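Local coordinates for putative uncharacterized protein (Pseudomonas phage 201phi2-1, PDB 3R4V), which is a phage tubulin-like protein of the tubulin/FtsZ fold, modelled here with guanosine-5'-diphosphate in its nucleotide pocket, at residues Tyr88-Pro100 against Asp125-Leu137. Residues are numbered along the deposited sequence; the frame is centred on the assembly and turned at random. Where two conformers were deposited one is given.
Sequences YSLGGGSGSVLGP and DNLGNDIDTMKTL. With GDP (guanosine-5'-diphosphate), chain B.
Asn-129 of helix 124-144 turns its amide nitrogen onto the glycine-rich loop that follows strand 84-89: Asn-129 ND2 donates to Gly-91 O at 3.0 Å. The bond is nearly straight (164°), with the acceptor in the plane of the Asn-129 amide but the donor well above the carbonyl plane of Gly-91. The same ND2 also donates to Gly-58 O. A second, weak donor to Gly-91 O is Asn-126 ND2, about one helical turn earlier.

Asn-126 suits its place because an amide both gives and takes. Asn-126 ND2 donates to GDP O3' at 3.1 Å, while Asn-126 OD1 receives the ribose hydroxyl GDP O2' at 2.9 Å as well as the backbone N of Glu-122. Residues 91-96, GGGSGS, are the signature loop of the tubulin/FtsZ family: Gly-93 N and Ser-94 N both donate to GDP O3B, and Gly-95 N to GDP O2B at 2.7 Å. A side chain on Gly-92 or Gly-95 would run into GDP. Ser-89 OG closes an ST turn by accepting from Gly-91 N, and donates to GDP O4'.

Asp-130 OD1 lies 3.2 Å from Gly-91 CA, where the absence of a side chain allows close approach, and is satisfied by Ala-120 N. Thr-133 suits a mixed surface: OG1 lies within hydrogen-bonding distance of both Leu-90 O and Asn-129 O, while Thr-133 CG2, anti to the backbone N, packs 3.5 Å from Leu-90 CD2. Ser-96 OG donates to Gly-92 O at 2.7 Å. Farther along, Leu-90 CD1 meets Met-134 SD, Pro-100 CB meets Thr-136 CG2 and Leu-137 CD2, and Tyr-88 OH rests against the Leu-137 methyls in van der Waals contact.

Polar side chains near the nucleotide thus give way to an apolar seam. Asn-126 grips the ribose well and the loop weakly; the firmer link, phosphate-bound loop N-H groups plus Asn-129 on Gly-91 O, is consistent with a loop held between helix and nucleotide.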
loop_
_atom_site.group_PDB
_atom_site.type_symbol
_atom_site.label_atom_id
_atom_site.label_comp_id
_atom_site.label_asym_id
_atom_site.label_seq_id
_atom_site.Cartn_x
_atom_site.Cartn_y
_atom_site.Cartn_z
ATOM N N TYR A 88 1.386 3.078 2.441
ATOM C CA TYR A 88 0.565 3.788 3.408
ATOM C C TYR A 88 -0.406 2.835 4.089
ATOM O O TYR A 88 -0.596 1.709 3.633
ATOM C CB TYR A 88 -0.210 4.911 2.698
ATOM C CG TYR A 88 -1.030 4.430 1.511
ATOM C CD1 TYR A 88 -2.365 4.104 1.665
ATOM C CD2 TYR A 88 -0.467 4.322 0.236
ATOM C CE1 TYR A 88 -3.141 3.667 0.569
ATOM C CE2 TYR A 88 -1.237 3.892 -0.857
ATOM C CZ TYR A 88 -2.563 3.570 -0.672
ATOM O OH TYR A 88 -3.328 3.133 -1.739
ATOM N N SER A 89 -1.022 3.292 5.181
ATOM C CA SER A 89 -2.089 2.555 5.834
ATOM C C SER A 89 -3.446 2.811 5.169
ATOM O O SER A 89 -3.769 3.949 4.826
ATOM C CB SER A 89 -2.173 2.922 7.323
ATOM O OG SER A 89 -3.173 2.147 7.988
ATOM N N LEU A 90 -4.242 1.752 5.011
ATOM C CA LEU A 90 -5.598 1.881 4.495
ATOM C C LEU A 90 -6.546 2.451 5.537
ATOM O O LEU A 90 -7.656 2.861 5.196
ATOM C CB LEU A 90 -6.155 0.527 4.070
ATOM C CG LEU A 90 -5.382 -0.265 3.031
ATOM C CD1 LEU A 90 -5.912 -1.684 2.985
ATOM C CD2 LEU A 90 -5.523 0.439 1.679
ATOM N N GLY A 91 -6.125 2.461 6.802
ATOM C CA GLY A 91 -7.075 2.674 7.882
ATOM C C GLY A 91 -7.091 4.019 8.588
ATOM O O GLY A 91 -7.957 4.258 9.427
ATOM N N GLY A 92 -6.154 4.896 8.258
ATOM C CA GLY A 92 -6.121 6.228 8.848
ATOM C C GLY A 92 -6.818 7.235 7.943
ATOM O O GLY A 92 -7.585 6.852 7.056
ATOM N N GLY A 93 -6.536 8.515 8.157
ATOM C CA GLY A 93 -7.209 9.582 7.444
ATOM C C GLY A 93 -6.344 10.253 6.395
ATOM O O GLY A 93 -6.863 10.753 5.398
ATOM N N SER A 94 -5.028 10.251 6.608
ATOM C CA SER A 94 -4.104 11.005 5.756
ATOM C C SER A 94 -3.411 10.153 4.695
ATOM O O SER A 94 -3.445 10.489 3.500
ATOM C CB SER A 94 -3.057 11.740 6.600
ATOM O OG SER A 94 -3.673 12.718 7.418
ATOM N N GLY A 95 -2.776 9.064 5.130
ATOM C CA GLY A 95 -2.145 8.140 4.205
ATOM C C GLY A 95 -3.149 7.581 3.219
ATOM O O GLY A 95 -2.858 7.467 2.026
ATOM N N SER A 96 -4.340 7.248 3.708
ATOM C CA SER A 96 -5.337 6.584 2.876
ATOM C C SER A 96 -6.033 7.553 1.914
ATOM O O SER A 96 -6.915 7.142 1.162
ATOM C CB SER A 96 -6.379 5.896 3.746
ATOM O OG SER A 96 -7.159 6.884 4.424
ATOM N N VAL A 97 -5.659 8.827 1.986
ATOM C CA VAL A 97 -6.135 9.859 1.060
ATOM C C VAL A 97 -4.999 10.337 0.164
ATOM O O VAL A 97 -5.113 10.300 -1.062
ATOM C CB VAL A 97 -6.791 11.037 1.802
ATOM C CG1 VAL A 97 -7.021 12.205 0.853
ATOM C CG2 VAL A 97 -8.112 10.577 2.412
ATOM N N LEU A 98 -3.884 10.759 0.765
ATOM C CA LEU A 98 -2.718 11.131 -0.018
ATOM C C LEU A 98 -2.225 9.984 -0.916
ATOM O O LEU A 98 -1.898 10.202 -2.090
ATOM C CB LEU A 98 -1.573 11.583 0.891
ATOM C CG LEU A 98 -1.841 12.893 1.631
ATOM C CD1 LEU A 98 -0.748 13.158 2.655
ATOM C CD2 LEU A 98 -1.979 14.035 0.637
ATOM N N GLY A 99 -2.150 8.781 -0.351
ATOM C CA GLY A 99 -1.633 7.614 -1.068
ATOM C C GLY A 99 -2.398 7.376 -2.367
ATOM O O GLY A 99 -1.818 7.380 -3.455
ATOM N N PRO A 100 -3.716 7.180 -2.266
ATOM C CA PRO A 100 -4.488 6.968 -3.498
ATOM C C PRO A 100 -4.545 8.170 -4.457
ATOM O O PRO A 100 -4.600 7.959 -5.672
ATOM C CB PRO A 100 -5.877 6.593 -2.979
ATOM C CG PRO A 100 -5.587 5.943 -1.626
ATOM C CD PRO A 100 -4.481 6.808 -1.062
ATOM N N ASP A 125 -13.636 2.470 13.026
ATOM C CA ASP A 125 -13.145 3.554 12.162
ATOM C C ASP A 125 -12.044 3.052 11.218
ATOM O O ASP A 125 -12.085 3.314 10.015
ATOM C CB ASP A 125 -12.616 4.737 12.983
ATOM C CG ASP A 125 -13.727 5.594 13.571
ATOM O OD1 ASP A 125 -13.417 6.422 14.450
ATOM O OD2 ASP A 125 -14.902 5.440 13.166
ATOM N N ASN A 126 -11.057 2.352 11.770
ATOM C CA ASN A 126 -10.002 1.749 10.959
ATOM C C ASN A 126 -10.614 0.842 9.890
ATOM O O ASN A 126 -10.243 0.891 8.717
ATOM C CB ASN A 126 -9.091 0.869 11.824
ATOM C CG ASN A 126 -7.965 1.643 12.516
ATOM O OD1 ASN A 126 -7.221 1.068 13.310
ATOM N ND2 ASN A 126 -7.834 2.927 12.219
ATOM N N LEU A 127 -11.546 -0.008 10.313
ATOM C CA LEU A 127 -12.089 -1.027 9.414
ATOM C C LEU A 127 -12.908 -0.381 8.317
ATOM O O LEU A 127 -12.828 -0.790 7.173
ATOM C CB LEU A 127 -12.929 -2.051 10.181
ATOM C CG LEU A 127 -12.113 -2.928 11.136
ATOM C CD1 LEU A 127 -13.015 -3.693 12.090
ATOM C CD2 LEU A 127 -11.234 -3.881 10.350
ATOM N N GLY A 128 -13.701 0.627 8.672
ATOM C CA GLY A 128 -14.439 1.388 7.677
ATOM C C GLY A 128 -13.507 2.072 6.698
ATOM O O GLY A 128 -13.748 2.079 5.499
ATOM N N ASN A 129 -12.427 2.645 7.208
ATOM C CA ASN A 129 -11.458 3.279 6.333
ATOM C C ASN A 129 -10.790 2.272 5.403
ATOM O O ASN A 129 -10.578 2.565 4.229
ATOM C CB ASN A 129 -10.423 4.078 7.130
ATOM C CG ASN A 129 -10.987 5.389 7.654
ATOM O OD1 ASN A 129 -12.009 5.872 7.166
ATOM N ND2 ASN A 129 -10.315 5.976 8.640
ATOM N N ASP A 130 -10.481 1.087 5.930
ATOM C CA ASP A 130 -9.845 0.038 5.135
ATOM C C ASP A 130 -10.728 -0.276 3.937
ATOM O O ASP A 130 -10.253 -0.330 2.803
ATOM C CB ASP A 130 -9.698 -1.261 5.910
ATOM C CG ASP A 130 -8.673 -1.196 7.022
ATOM O OD1 ASP A 130 -7.734 -0.375 6.972
ATOM O OD2 ASP A 130 -8.824 -2.015 7.950
ATOM N N ILE A 131 -12.019 -0.469 4.206
ATOM C CA ILE A 131 -12.993 -0.774 3.157
ATOM C C ILE A 131 -13.073 0.332 2.111
ATOM O O ILE A 131 -12.980 0.074 0.911
ATOM C CB ILE A 131 -14.388 -0.983 3.733
ATOM C CG1 ILE A 131 -14.413 -2.238 4.605
ATOM C CG2 ILE A 131 -15.411 -1.082 2.606
ATOM C CD1 ILE A 131 -15.598 -2.285 5.546
ATOM N N ASP A 132 -13.256 1.572 2.568
ATOM C CA ASP A 132 -13.391 2.692 1.639
ATOM C C ASP A 132 -12.113 2.900 0.821
ATOM O O ASP A 132 -12.179 3.249 -0.341
ATOM C CB ASP A 132 -13.791 3.989 2.349
ATOM C CG ASP A 132 -15.172 3.926 2.962
ATOM O OD1 ASP A 132 -15.989 3.068 2.551
ATOM O OD2 ASP A 132 -15.441 4.756 3.853
ATOM N N THR A 133 -10.951 2.662 1.417
ATOM C CA THR A 133 -9.699 2.845 0.688
ATOM C C THR A 133 -9.470 1.731 -0.348
ATOM O O THR A 133 -9.011 2.006 -1.471
ATOM C CB THR A 133 -8.517 2.995 1.650
ATOM O OG1 THR A 133 -8.831 4.032 2.591
ATOM C CG2 THR A 133 -7.269 3.395 0.892
ATOM N N MET A 134 -9.828 0.498 -0.003
ATOM C CA MET A 134 -9.752 -0.588 -0.988
ATOM C C MET A 134 -10.706 -0.277 -2.151
ATOM O O MET A 134 -10.342 -0.448 -3.310
ATOM C CB MET A 134 -10.087 -1.932 -0.366
ATOM C CG MET A 134 -8.977 -2.493 0.536
ATOM S SD MET A 134 -7.477 -2.892 -0.396
ATOM C CE MET A 134 -8.066 -4.370 -1.228
ATOM N N LYS A 135 -11.918 0.174 -1.825
ATOM C CA LYS A 135 -12.885 0.572 -2.862
ATOM C C LYS A 135 -12.345 1.713 -3.718
ATOM O O LYS A 135 -12.503 1.712 -4.943
ATOM C CB LYS A 135 -14.215 0.984 -2.228
ATOM C CG LYS A 135 -15.065 -0.189 -1.772
ATOM C CD LYS A 135 -16.346 0.300 -1.090
ATOM C CE LYS A 135 -17.237 -0.859 -0.672
ATOM N NZ LYS A 135 -17.926 -1.484 -1.853
ATOM N N THR A 136 -11.703 2.689 -3.073
ATOM C CA THR A 136 -11.003 3.762 -3.786
ATOM C C THR A 136 -10.020 3.209 -4.811
ATOM O O THR A 136 -9.999 3.644 -5.965
ATOM C CB THR A 136 -10.241 4.688 -2.791
ATOM O OG1 THR A 136 -11.190 5.396 -1.978
ATOM C CG2 THR A 136 -9.398 5.699 -3.530
ATOM N N LEU A 137 -9.184 2.259 -4.393
ATOM C CA LEU A 137 -8.200 1.706 -5.321
ATOM C C LEU A 137 -8.892 0.970 -6.472
ATOM O O LEU A 137 -8.452 1.027 -7.629
ATOM C CB LEU A 137 -7.211 0.802 -4.590
ATOM C CG LEU A 137 -6.376 1.588 -3.572
ATOM C CD1 LEU A 137 -5.482 0.624 -2.785
ATOM C CD2 LEU A 137 -5.527 2.707 -4.213
HETATM P PB GDP B . -2.690 8.469 9.010
HETATM O O1B GDP B . -1.502 9.303 9.432
HETATM O O2B GDP B . -2.466 8.012 7.594
HETATM O O3B GDP B . -3.975 9.277 9.146
HETATM O O3A GDP B . -2.846 7.217 9.993
HETATM P PA GDP B . -1.674 6.221 10.467
HETATM O O1A GDP B . -0.659 6.890 11.379
HETATM O O2A GDP B . -1.018 5.567 9.284
HETATM O "O5'" GDP B . -2.529 5.193 11.306
HETATM C "C5'" GDP B . -3.649 4.495 10.735
HETATM C "C4'" GDP B . -3.859 3.163 11.445
HETATM O "O4'" GDP B . -2.802 2.261 11.093
HETATM C "C3'" GDP B . -3.802 3.270 12.960
HETATM O "O3'" GDP B . -5.108 3.467 13.496
HETATM C "C2'" GDP B . -3.246 1.927 13.379
HETATM O "O2'" GDP B . -4.285 0.949 13.419
HETATM C "C1'" GDP B . -2.343 1.521 12.236
HETATM N N9 GDP B . -0.942 1.956 12.420
HETATM C C8 GDP B . -0.498 3.127 12.939
HETATM N N7 GDP B . 0.858 3.189 12.898
HETATM C C5 GDP B . 1.301 2.052 12.316
HETATM C C6 GDP B . 2.612 1.473 11.947
HETATM O O6 GDP B . 3.670 2.091 12.180
HETATM N N1 GDP B . 2.622 0.263 11.358
HETATM C C2 GDP B . 1.486 -0.423 11.096
HETATM N N2 GDP B . 1.550 -1.638 10.490
HETATM N N3 GDP B . 0.257 0.052 11.403
HETATM C C4 GDP B . 0.110 1.257 11.998
#